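Local coordinates for putative methylase (Clostridium difficile, PDB 3LDU), which probably methylates guanine bases of ribosomal RNA, and is seen here with GTP bound in its Rossmann-like methyltransferase domain, at residues A[201-206]-A[308-313]; A[177-182]-A[206-211]; A[304-309]-A[339-344]. All blocks are in the same frame, centred on the assembly; numbering follows the deposited sequence.

Interaction 1: residues A[201-206]-A[308-313]. With GTP (guanosine-5'-triphosphate), chain B.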
loop_
_atom_site.group_PDB
_atom_site.type_symbol
_atom_site.label_atom_id
_atom_site.label_comp_id
_atom_site.label_asym_id
_atom_site.label_seq_id
_atom_site.Cartn_x
_atom_site.Cartn_y
_atom_site.Cartn_z
ATOM N N ASP A 201 5.619 7.144 18.288
ATOM C CA ASP A 201 4.184 7.196 18.005
ATOM C C ASP A 201 3.492 6.996 19.349
ATOM O O ASP A 201 3.378 5.861 19.825
ATOM C CB ASP A 201 3.767 6.075 17.036
ATOM C CG ASP A 201 2.270 6.081 16.752
ATOM O OD1 ASP A 201 1.548 6.837 17.435
ATOM O OD2 ASP A 201 1.808 5.328 15.859
ATOM N N PRO A 202 3.019 8.092 19.967
ATOM C CA PRO A 202 2.506 8.041 21.344
ATOM C C PRO A 202 1.047 7.581 21.469
ATOM O O PRO A 202 0.506 7.581 22.578
ATOM C CB PRO A 202 2.668 9.492 21.821
ATOM C CG PRO A 202 2.435 10.305 20.595
ATOM C CD PRO A 202 3.008 9.458 19.422
HETATM N N MSE A 203 0.426 7.202 20.350
HETATM C CA MSE A 203 -0.907 6.595 20.351
HETATM C C MSE A 203 -0.871 5.475 19.311
HETATM O O MSE A 203 -1.607 5.486 18.321
HETATM C CB MSE A 203 -1.974 7.628 20.003
HETATM C CG MSE A 203 -2.091 8.748 21.049
HETATM SE SE MSE A 203 -3.127 10.269 20.389
HETATM C CE MSE A 203 -1.699 11.092 19.348
ATOM N N CYS A 204 -0.006 4.503 19.576
ATOM C CA CYS A 204 0.480 3.611 18.529
ATOM C C CYS A 204 -0.465 2.481 18.148
ATOM O O CYS A 204 -0.267 1.845 17.110
ATOM C CB CYS A 204 1.834 3.041 18.929
ATOM S SG CYS A 204 1.754 1.946 20.353
ATOM N N GLY A 205 -1.467 2.214 18.982
ATOM C CA GLY A 205 -2.382 1.113 18.738
ATOM C C GLY A 205 -1.625 -0.192 18.536
ATOM O O GLY A 205 -0.723 -0.506 19.302
ATOM N N SER A 206 -1.963 -0.940 17.490
ATOM C CA SER A 206 -1.311 -2.234 17.260
ATOM C C SER A 206 0.034 -2.106 16.541
ATOM O O SER A 206 0.612 -3.105 16.100
ATOM C CB SER A 206 -2.242 -3.175 16.503
ATOM O OG SER A 206 -2.744 -2.523 15.358
ATOM N N ASN A 308 -1.463 8.425 14.539
ATOM C CA ASN A 308 -2.818 8.296 14.015
ATOM C C ASN A 308 -3.784 8.324 15.213
ATOM O O ASN A 308 -4.128 7.280 15.774
ATOM C CB ASN A 308 -2.867 6.965 13.220
ATOM C CG ASN A 308 -4.251 6.574 12.746
ATOM O OD1 ASN A 308 -4.646 5.402 12.853
ATOM N ND2 ASN A 308 -4.967 7.509 12.170
ATOM N N PRO A 309 -4.165 9.535 15.669
ATOM C CA PRO A 309 -5.014 9.643 16.871
ATOM C C PRO A 309 -6.452 9.224 16.574
ATOM O O PRO A 309 -6.804 9.068 15.407
ATOM C CB PRO A 309 -4.982 11.150 17.185
ATOM C CG PRO A 309 -4.730 11.798 15.837
ATOM C CD PRO A 309 -3.762 10.857 15.152
ATOM N N PRO A 310 -7.281 9.070 17.614
ATOM C CA PRO A 310 -8.722 8.887 17.389
ATOM C C PRO A 310 -9.257 10.043 16.532
ATOM O O PRO A 310 -8.759 11.157 16.667
ATOM C CB PRO A 310 -9.314 8.968 18.798
ATOM C CG PRO A 310 -8.166 8.738 19.736
ATOM C CD PRO A 310 -6.942 9.229 19.039
ATOM N N TYR A 311 -10.244 9.783 15.675
ATOM C CA TYR A 311 -10.769 10.804 14.761
ATOM C C TYR A 311 -11.976 11.564 15.306
ATOM O O TYR A 311 -12.328 12.634 14.795
ATOM C CB TYR A 311 -11.190 10.177 13.432
ATOM C CG TYR A 311 -10.085 9.487 12.650
ATOM C CD1 TYR A 311 -10.391 8.662 11.565
ATOM C CD2 TYR A 311 -8.749 9.670 12.979
ATOM C CE1 TYR A 311 -9.389 8.027 10.826
ATOM C CE2 TYR A 311 -7.734 9.043 12.245
ATOM C CZ TYR A 311 -8.062 8.214 11.180
ATOM O OH TYR A 311 -7.059 7.604 10.462
ATOM N N GLY A 312 -12.636 10.985 16.302
ATOM C CA GLY A 312 -13.822 11.588 16.892
ATOM C C GLY A 312 -14.986 11.701 15.921
ATOM O O GLY A 312 -15.708 12.692 15.920
ATOM N N GLU A 313 -15.180 10.679 15.097
ATOM C CA GLU A 313 -16.238 10.715 14.091
ATOM C C GLU A 313 -17.638 10.603 14.691
ATOM O O GLU A 313 -18.601 11.137 14.134
ATOM C CB GLU A 313 -16.023 9.628 13.030
ATOM C CG GLU A 313 -14.754 9.816 12.209
ATOM C CD GLU A 313 -14.751 8.995 10.927
ATOM O OE1 GLU A 313 -15.737 8.267 10.676
ATOM O OE2 GLU A 313 -13.762 9.081 10.166
HETATM P PG GTP B . -2.561 1.483 14.215
HETATM O O1G GTP B . -1.181 1.983 14.587
HETATM O O2G GTP B . -2.560 1.130 12.752
HETATM O O3G GTP B . -2.913 0.231 14.983
HETATM O O3B GTP B . -3.627 2.663 14.522
HETATM P PB GTP B . -4.649 2.526 15.766
HETATM O O1B GTP B . -5.974 2.049 15.222
HETATM O O2B GTP B . -4.143 1.536 16.781
HETATM O O3A GTP B . -4.875 3.971 16.454
HETATM P PA GTP B . -6.411 4.357 16.798
HETATM O O1A GTP B . -7.063 3.165 17.464
HETATM O O2A GTP B . -7.166 4.723 15.542
HETATM O "O5'" GTP B . -6.404 5.558 17.861
HETATM C "C5'" GTP B . -5.159 5.922 18.367
HETATM C "C4'" GTP B . -4.895 5.094 19.618
HETATM O "O4'" GTP B . -4.669 6.026 20.639
HETATM C "C3'" GTP B . -6.028 4.195 20.119
HETATM O "O3'" GTP B . -5.538 2.873 20.164
HETATM C "C2'" GTP B . -6.347 4.662 21.537
HETATM O "O2'" GTP B . -6.364 3.606 22.478
HETATM C "C1'" GTP B . -5.146 5.516 21.858
HETATM N N9 GTP B . -5.385 6.674 22.728
HETATM C C8 GTP B . -6.504 7.435 22.939
HETATM N N7 GTP B . -6.171 8.404 23.835
HETATM C C5 GTP B . -4.868 8.252 24.187
HETATM C C6 GTP B . -4.028 8.948 25.049
HETATM O O6 GTP B . -4.432 9.928 25.694
HETATM N N1 GTP B . -2.722 8.519 25.173
HETATM C C2 GTP B . -2.255 7.429 24.461
HETATM N N2 GTP B . -0.990 7.069 24.604
HETATM N N3 GTP B . -3.090 6.719 23.602
HETATM C C4 GTP B . -4.370 7.156 23.486
HETATM O O HOH W 1 -0.856 5.804 15.564
#
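Three hydrogen bonds grip the oxygen of water 1, which ties together two loops that make no direct hydrogen bond to each other. It donates to OD2 of D201 at 2.7 Å and to the carbonyl O of M203 at 2.9 Å. From the other loop it accepts the backbone N-H of N308, whose N lies 2.9 Å away.

The other oxygen of the D201 carboxylate closes an Asx turn that bends the chain at P202: OD1 takes the backbone N-H of M203 at 3.1 Å, from 36° above the carboxylate plane. T307 OG1, on the strand leading into N308, is a second partner of OD1. D201 is thus held through both oxygens.

Beyond the water the contact is apolar. Residue 203 is a selenomethionine whose CG lies anti to the carbonyl carbon (chi1 -64°), against the face of the guanine, with CG 3.4 Å from N3 of GTP and CB beside the ribose O4'. Its extended second torsion sends SE across to the ring of P309, 3.8 Å from CB, and the two side chains cross obliquely. P310 sets its CD 3.8 Å from C5' of GTP. M203 CG, near N3, and P310 CG, near C8, pack against the same face of the guanine, while P309 backs M203 SE.

The sequence D201 to S206 is the start of the glycine-rich first motif of these methyltransferases, and N308 to Y311 spells their NPPY motif. At the gamma-phosphate, C204 O lies 2.7 Å from O1G of GTP. Two oxygens that close suggest that the gamma-phosphate carries a proton here, a state which the nearby carboxylate of D201 could also favour.

Interaction 2: residues A[177-182]-A[206-211]. With GTP (guanosine-5'-triphosphate), chain B.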
loop_
_atom_site.group_PDB
_atom_site.type_symbol
_atom_site.label_atom_id
_atom_site.label_comp_id
_atom_site.label_asym_id
_atom_site.label_seq_id
_atom_site.Cartn_x
_atom_site.Cartn_y
_atom_site.Cartn_z
ATOM N N ALA A 177 -9.122 -0.683 15.047
ATOM C CA ALA A 177 -9.182 -0.203 13.670
ATOM C C ALA A 177 -7.815 0.290 13.202
ATOM O O ALA A 177 -7.528 1.486 13.233
ATOM C CB ALA A 177 -10.227 0.899 13.537
ATOM N N PRO A 178 -6.966 -0.641 12.751
ATOM C CA PRO A 178 -5.579 -0.300 12.435
ATOM C C PRO A 178 -5.519 0.486 11.137
ATOM O O PRO A 178 -6.307 0.213 10.229
ATOM C CB PRO A 178 -4.915 -1.677 12.237
ATOM C CG PRO A 178 -5.931 -2.691 12.737
ATOM C CD PRO A 178 -7.255 -2.053 12.466
ATOM N N ILE A 179 -4.611 1.451 11.059
ATOM C CA ILE A 179 -4.333 2.137 9.806
ATOM C C ILE A 179 -3.825 1.113 8.790
ATOM O O ILE A 179 -3.185 0.138 9.156
ATOM C CB ILE A 179 -3.292 3.260 10.024
ATOM C CG1 ILE A 179 -3.083 4.079 8.756
ATOM C CG2 ILE A 179 -1.954 2.700 10.515
ATOM C CD1 ILE A 179 -2.248 5.328 9.018
ATOM N N ARG A 180 -4.123 1.324 7.516
ATOM C CA ARG A 180 -3.651 0.403 6.480
ATOM C C ARG A 180 -2.121 0.448 6.377
ATOM O O ARG A 180 -1.532 1.531 6.468
ATOM C CB ARG A 180 -4.278 0.812 5.146
ATOM C CG ARG A 180 -4.285 -0.270 4.109
ATOM C CD ARG A 180 -5.104 0.193 2.914
ATOM N NE ARG A 180 -5.361 -0.882 1.963
ATOM C CZ ARG A 180 -6.509 -1.551 1.879
ATOM N NH1 ARG A 180 -7.521 -1.261 2.694
ATOM N NH2 ARG A 180 -6.646 -2.512 0.973
ATOM N N GLU A 181 -1.478 -0.709 6.191
ATOM C CA GLU A 181 -0.007 -0.779 6.146
ATOM C C GLU A 181 0.607 0.101 5.039
ATOM O O GLU A 181 1.667 0.718 5.223
ATOM C CB GLU A 181 0.467 -2.232 5.979
ATOM C CG GLU A 181 0.166 -3.146 7.163
ATOM C CD GLU A 181 -1.197 -3.829 7.087
ATOM O OE1 GLU A 181 -2.156 -3.241 6.530
ATOM O OE2 GLU A 181 -1.305 -4.967 7.597
ATOM N N THR A 182 -0.034 0.124 3.872
ATOM C CA THR A 182 0.465 0.915 2.744
ATOM C C THR A 182 0.382 2.415 3.052
ATOM O O THR A 182 1.301 3.176 2.748
ATOM C CB THR A 182 -0.348 0.647 1.483
ATOM O OG1 THR A 182 -1.742 0.680 1.807
ATOM C CG2 THR A 182 0.012 -0.740 0.921
ATOM N N SER A 206 -1.963 -0.940 17.490
ATOM C CA SER A 206 -1.311 -2.234 17.260
ATOM C C SER A 206 0.034 -2.106 16.541
ATOM O O SER A 206 0.612 -3.105 16.100
ATOM C CB SER A 206 -2.242 -3.175 16.503
ATOM O OG SER A 206 -2.744 -2.523 15.358
ATOM N N GLY A 207 0.512 -0.874 16.403
ATOM C CA GLY A 207 1.915 -0.636 16.111
ATOM C C GLY A 207 2.307 -0.517 14.653
ATOM O O GLY A 207 3.492 -0.514 14.325
ATOM N N THR A 208 1.309 -0.383 13.786
ATOM C CA THR A 208 1.521 -0.439 12.336
ATOM C C THR A 208 2.504 0.619 11.834
ATOM O O THR A 208 3.398 0.318 11.046
ATOM C CB THR A 208 0.189 -0.245 11.609
ATOM O OG1 THR A 208 -0.719 -1.274 12.019
ATOM C CG2 THR A 208 0.381 -0.336 10.097
ATOM N N ILE A 209 2.332 1.857 12.290
ATOM C CA ILE A 209 3.197 2.930 11.839
ATOM C C ILE A 209 4.651 2.632 12.189
ATOM O O ILE A 209 5.537 2.809 11.361
ATOM C CB ILE A 209 2.741 4.289 12.419
ATOM C CG1 ILE A 209 1.444 4.704 11.719
ATOM C CG2 ILE A 209 3.821 5.359 12.223
ATOM C CD1 ILE A 209 0.847 5.994 12.257
ATOM N N LEU A 210 4.892 2.189 13.420
ATOM C CA LEU A 210 6.257 1.901 13.858
ATOM C C LEU A 210 6.853 0.659 13.200
ATOM O O LEU A 210 8.030 0.643 12.859
ATOM C CB LEU A 210 6.322 1.753 15.372
ATOM C CG LEU A 210 5.981 3.050 16.091
ATOM C CD1 LEU A 210 5.870 2.805 17.604
ATOM C CD2 LEU A 210 7.039 4.069 15.755
ATOM N N ILE A 211 6.050 -0.385 13.049
ATOM C CA ILE A 211 6.513 -1.557 12.296
ATOM C C ILE A 211 6.928 -1.167 10.870
ATOM O O ILE A 211 8.006 -1.545 10.401
ATOM C CB ILE A 211 5.462 -2.692 12.329
ATOM C CG1 ILE A 211 5.309 -3.194 13.764
ATOM C CG2 ILE A 211 5.862 -3.848 11.397
ATOM C CD1 ILE A 211 4.066 -4.041 14.021
HETATM P PG GTP B . -2.561 1.483 14.215
HETATM O O1G GTP B . -1.181 1.983 14.587
HETATM O O2G GTP B . -2.560 1.130 12.752
HETATM O O3G GTP B . -2.913 0.231 14.983
HETATM O O3B GTP B . -3.627 2.663 14.522
HETATM P PB GTP B . -4.649 2.526 15.766
HETATM O O1B GTP B . -5.974 2.049 15.222
HETATM O O2B GTP B . -4.143 1.536 16.781
HETATM O O3A GTP B . -4.875 3.971 16.454
HETATM P PA GTP B . -6.411 4.357 16.798
HETATM O O1A GTP B . -7.063 3.165 17.464
HETATM O O2A GTP B . -7.166 4.723 15.542
HETATM O "O5'" GTP B . -6.404 5.558 17.861
HETATM C "C5'" GTP B . -5.159 5.922 18.367
HETATM C "C4'" GTP B . -4.895 5.094 19.618
HETATM O "O4'" GTP B . -4.669 6.026 20.639
HETATM C "C3'" GTP B . -6.028 4.195 20.119
HETATM O "O3'" GTP B . -5.538 2.873 20.164
HETATM C "C2'" GTP B . -6.347 4.662 21.537
HETATM O "O2'" GTP B . -6.364 3.606 22.478
HETATM C "C1'" GTP B . -5.146 5.516 21.858
HETATM N N9 GTP B . -5.385 6.674 22.728
HETATM C C8 GTP B . -6.504 7.435 22.939
HETATM N N7 GTP B . -6.171 8.404 23.835
HETATM C C5 GTP B . -4.868 8.252 24.187
HETATM C C6 GTP B . -4.028 8.948 25.049
HETATM O O6 GTP B . -4.432 9.928 25.694
HETATM N N1 GTP B . -2.722 8.519 25.173
HETATM C C2 GTP B . -2.255 7.429 24.461
HETATM N N2 GTP B . -0.990 7.069 24.604
HETATM N N3 GTP B . -3.090 6.719 23.602
HETATM C C4 GTP B . -4.370 7.156 23.486
#
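The glycine-rich loop before helix 208-217 and the loop before helix 181-189 line the phosphate end of the GTP pocket in this Rossmann-like domain, meeting around the gamma-phosphate. From the latter loop, the backbone N of I179 donates to O2G of GTP at 2.7 Å. In the first turn of its helix, T208 OG1 donates to O2G of GTP at 3.1 Å. O3G takes two hydrogen bonds from S206, from N (2.9 Å) and OG (2.8 Å); OG gets there from the crowded position between N and carbonyl carbon (chi1 51°). The helix start at T208, with G207 as N-cap, would add a favourable dipole for the negative charge.

No hydrogen bond links the two segments themselves, so the protein contact is packing. T208 holds its methyl anti to the backbone N, which turns CG2 toward E181 and to 3.7 Å from I179 O. The acid end of E181 is engaged by R171 in a salt bridge. I179 CG2 rests on I209 CG1 at 4.1 Å. The same I179 methyl presses on the phosphate from the flank, its CG2 a tight 2.8 Å from O2G.

Interaction 3: residues A[304-309]-A[339-344]. With GTP (guanosine-5'-triphosphate), chain B.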
loop_
_atom_site.group_PDB
_atom_site.type_symbol
_atom_site.label_atom_id
_atom_site.label_comp_id
_atom_site.label_asym_id
_atom_site.label_seq_id
_atom_site.Cartn_x
_atom_site.Cartn_y
_atom_site.Cartn_z
ATOM N N PHE A 304 11.097 12.980 16.188
ATOM C CA PHE A 304 9.945 12.936 15.299
ATOM C C PHE A 304 8.779 12.254 15.991
ATOM O O PHE A 304 8.975 11.280 16.707
ATOM C CB PHE A 304 10.279 12.130 14.040
ATOM C CG PHE A 304 11.242 12.807 13.124
ATOM C CD1 PHE A 304 10.787 13.581 12.077
ATOM C CD2 PHE A 304 12.608 12.660 13.305
ATOM C CE1 PHE A 304 11.675 14.202 11.232
ATOM C CE2 PHE A 304 13.499 13.281 12.464
ATOM C CZ PHE A 304 13.033 14.054 11.426
ATOM N N ILE A 305 7.571 12.759 15.756
ATOM C CA ILE A 305 6.347 12.055 16.133
ATOM C C ILE A 305 5.532 11.823 14.863
ATOM O O ILE A 305 5.335 12.754 14.071
ATOM C CB ILE A 305 5.507 12.853 17.140
ATOM C CG1 ILE A 305 6.144 12.768 18.529
ATOM C CG2 ILE A 305 4.077 12.307 17.186
ATOM C CD1 ILE A 305 5.752 13.932 19.475
ATOM N N ILE A 306 5.113 10.577 14.635
ATOM C CA ILE A 306 4.198 10.276 13.534
ATOM C C ILE A 306 3.108 9.443 14.149
ATOM O O ILE A 306 3.393 8.412 14.777
ATOM C CB ILE A 306 4.888 9.472 12.410
ATOM C CG1 ILE A 306 6.090 10.246 11.858
ATOM C CG2 ILE A 306 3.903 9.191 11.272
ATOM C CD1 ILE A 306 6.928 9.425 10.870
ATOM N N THR A 307 1.861 9.880 14.015
ATOM C CA THR A 307 0.802 9.224 14.769
ATOM C C THR A 307 -0.587 9.352 14.145
ATOM O O THR A 307 -0.853 10.265 13.358
ATOM C CB THR A 307 0.757 9.778 16.231
ATOM O OG1 THR A 307 -0.074 8.945 17.038
ATOM C CG2 THR A 307 0.246 11.224 16.251
ATOM N N ASN A 308 -1.463 8.425 14.539
ATOM C CA ASN A 308 -2.818 8.296 14.015
ATOM C C ASN A 308 -3.784 8.324 15.213
ATOM O O ASN A 308 -4.128 7.280 15.774
ATOM C CB ASN A 308 -2.867 6.965 13.220
ATOM C CG ASN A 308 -4.251 6.574 12.746
ATOM O OD1 ASN A 308 -4.646 5.402 12.853
ATOM N ND2 ASN A 308 -4.967 7.509 12.170
ATOM N N PRO A 309 -4.165 9.535 15.669
ATOM C CA PRO A 309 -5.014 9.643 16.871
ATOM C C PRO A 309 -6.452 9.224 16.574
ATOM O O PRO A 309 -6.804 9.068 15.407
ATOM C CB PRO A 309 -4.982 11.150 17.185
ATOM C CG PRO A 309 -4.730 11.798 15.837
ATOM C CD PRO A 309 -3.762 10.857 15.152
ATOM N N SER A 339 9.646 17.539 15.360
ATOM C CA SER A 339 8.758 17.590 14.201
ATOM C C SER A 339 7.631 16.607 14.493
ATOM O O SER A 339 7.895 15.518 14.986
ATOM C CB SER A 339 9.486 17.098 12.943
ATOM O OG SER A 339 10.532 17.974 12.548
ATOM N N TYR A 340 6.386 16.963 14.196
ATOM C CA TYR A 340 5.297 16.025 14.453
ATOM C C TYR A 340 4.309 15.991 13.290
ATOM O O TYR A 340 4.098 17.001 12.615
ATOM C CB TYR A 340 4.597 16.302 15.792
ATOM C CG TYR A 340 4.625 17.752 16.258
ATOM C CD1 TYR A 340 3.601 18.626 15.927
ATOM C CD2 TYR A 340 5.653 18.225 17.062
ATOM C CE1 TYR A 340 3.607 19.945 16.356
ATOM C CE2 TYR A 340 5.673 19.563 17.498
ATOM C CZ TYR A 340 4.640 20.411 17.138
ATOM O OH TYR A 340 4.624 21.737 17.554
ATOM N N TYR A 341 3.718 14.822 13.072
ATOM C CA TYR A 341 2.869 14.574 11.911
ATOM C C TYR A 341 1.683 13.758 12.393
ATOM O O TYR A 341 1.864 12.742 13.059
ATOM C CB TYR A 341 3.657 13.787 10.860
ATOM C CG TYR A 341 4.924 14.493 10.410
ATOM C CD1 TYR A 341 4.933 15.290 9.268
ATOM C CD2 TYR A 341 6.108 14.388 11.152
ATOM C CE1 TYR A 341 6.091 15.945 8.850
ATOM C CE2 TYR A 341 7.269 15.054 10.747
ATOM C CZ TYR A 341 7.252 15.823 9.593
ATOM O OH TYR A 341 8.391 16.497 9.175
ATOM N N LEU A 342 0.475 14.214 12.096
ATOM C CA LEU A 342 -0.716 13.551 12.615
ATOM C C LEU A 342 -1.729 13.371 11.509
ATOM O O LEU A 342 -1.991 14.300 10.738
ATOM C CB LEU A 342 -1.354 14.408 13.722
ATOM C CG LEU A 342 -0.534 14.621 14.994
ATOM C CD1 LEU A 342 0.254 15.918 14.869
ATOM C CD2 LEU A 342 -1.420 14.663 16.235
ATOM N N ILE A 343 -2.299 12.176 11.427
ATOM C CA ILE A 343 -3.349 11.921 10.449
ATOM C C ILE A 343 -4.708 11.822 11.143
ATOM O O ILE A 343 -4.857 11.122 12.147
ATOM C CB ILE A 343 -3.048 10.642 9.608
ATOM C CG1 ILE A 343 -4.194 10.393 8.628
ATOM C CG2 ILE A 343 -2.790 9.428 10.511
ATOM C CD1 ILE A 343 -3.850 9.403 7.485
ATOM N N THR A 344 -5.685 12.570 10.653
ATOM C CA THR A 344 -7.024 12.505 11.220
ATOM C C THR A 344 -8.054 12.989 10.223
ATOM O O THR A 344 -7.744 13.802 9.351
ATOM C CB THR A 344 -7.159 13.317 12.536
ATOM O OG1 THR A 344 -8.512 13.224 12.997
ATOM C CG2 THR A 344 -6.804 14.782 12.317
HETATM P PG GTP B . -2.561 1.483 14.215
HETATM O O1G GTP B . -1.181 1.983 14.587
HETATM O O2G GTP B . -2.560 1.130 12.752
HETATM O O3G GTP B . -2.913 0.231 14.983
HETATM O O3B GTP B . -3.627 2.663 14.522
HETATM P PB GTP B . -4.649 2.526 15.766
HETATM O O1B GTP B . -5.974 2.049 15.222
HETATM O O2B GTP B . -4.143 1.536 16.781
HETATM O O3A GTP B . -4.875 3.971 16.454
HETATM P PA GTP B . -6.411 4.357 16.798
HETATM O O1A GTP B . -7.063 3.165 17.464
HETATM O O2A GTP B . -7.166 4.723 15.542
HETATM O "O5'" GTP B . -6.404 5.558 17.861
HETATM C "C5'" GTP B . -5.159 5.922 18.367
HETATM C "C4'" GTP B . -4.895 5.094 19.618
HETATM O "O4'" GTP B . -4.669 6.026 20.639
HETATM C "C3'" GTP B . -6.028 4.195 20.119
HETATM O "O3'" GTP B . -5.538 2.873 20.164
HETATM C "C2'" GTP B . -6.347 4.662 21.537
HETATM O "O2'" GTP B . -6.364 3.606 22.478
HETATM C "C1'" GTP B . -5.146 5.516 21.858
HETATM N N9 GTP B . -5.385 6.674 22.728
HETATM C C8 GTP B . -6.504 7.435 22.939
HETATM N N7 GTP B . -6.171 8.404 23.835
HETATM C C5 GTP B . -4.868 8.252 24.187
HETATM C C6 GTP B . -4.028 8.948 25.049
HETATM O O6 GTP B . -4.432 9.928 25.694
HETATM N N1 GTP B . -2.722 8.519 25.173
HETATM C C2 GTP B . -2.255 7.429 24.461
HETATM N N2 GTP B . -0.990 7.069 24.604
HETATM N N3 GTP B . -3.090 6.719 23.602
HETATM C C4 GTP B . -4.370 7.156 23.486
#
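Four backbone hydrogen bonds join strands 304-307 and 339-344, which run parallel with their axes 3° apart. I305 N donates to S339 O at 2.9 Å, and Y341 N returns a bond to I305 O at 2.8 Å, coming from above the carbonyl plane. T307 repeats the pattern with Y341 O and I343 N, where both donors lie nearly along the C=O axes.

On the face carrying F304, I306 and Y341, the two aromatic rings lie side by side, F304 CD1 4.0 Å from Y341 CE2. The tyrosine ring also turns its edge to I305 O, with CD2 3.4 Å away. On the face that carries I305, T307, Y340 and L342, T307 CG2 sits in the crowded position and packs on L342 CG at 3.7 Å; this places OG1 anti to the backbone N (chi1 -168°), toward D201. At the strand ends, P309 CD abuts I343 O at 3.2 Å, a buried carbonyl with no polar partner in the model.

Helix 315-333 covers the I305 face through F332, and helix 181-189 meets I306 and I343 on the other. Strand, helix and strand form a beta-alpha-beta unit of the Rossmann-like methyltransferase sheet, strand order 3-2-1-4-5-7-6.

All three contacts lie in the methyltransferase domain and touch the same GTP. The centres of interaction 1 and interaction 2 are about 10 Å apart. Those of interaction 1 and interaction 3 are about 9 Å apart, and those of interaction 2 and interaction 3 about 13 Å. Along the chain, 177-182 comes first, followed by 201-206 and 206-211, which share S206; then 304-309 and 308-313, which overlap at N308 and P309; and finally 339-344. Interaction 3 pairs two neighbouring parallel strands of the sheet, in which strands 199-201 and 304-307 lie side by side and end in the two loops of interaction 1. Interaction 2 adds the starts of two helices. Sheet framework, the residues packed on the nucleoside and phosphate-binding loops thus form one continuous site.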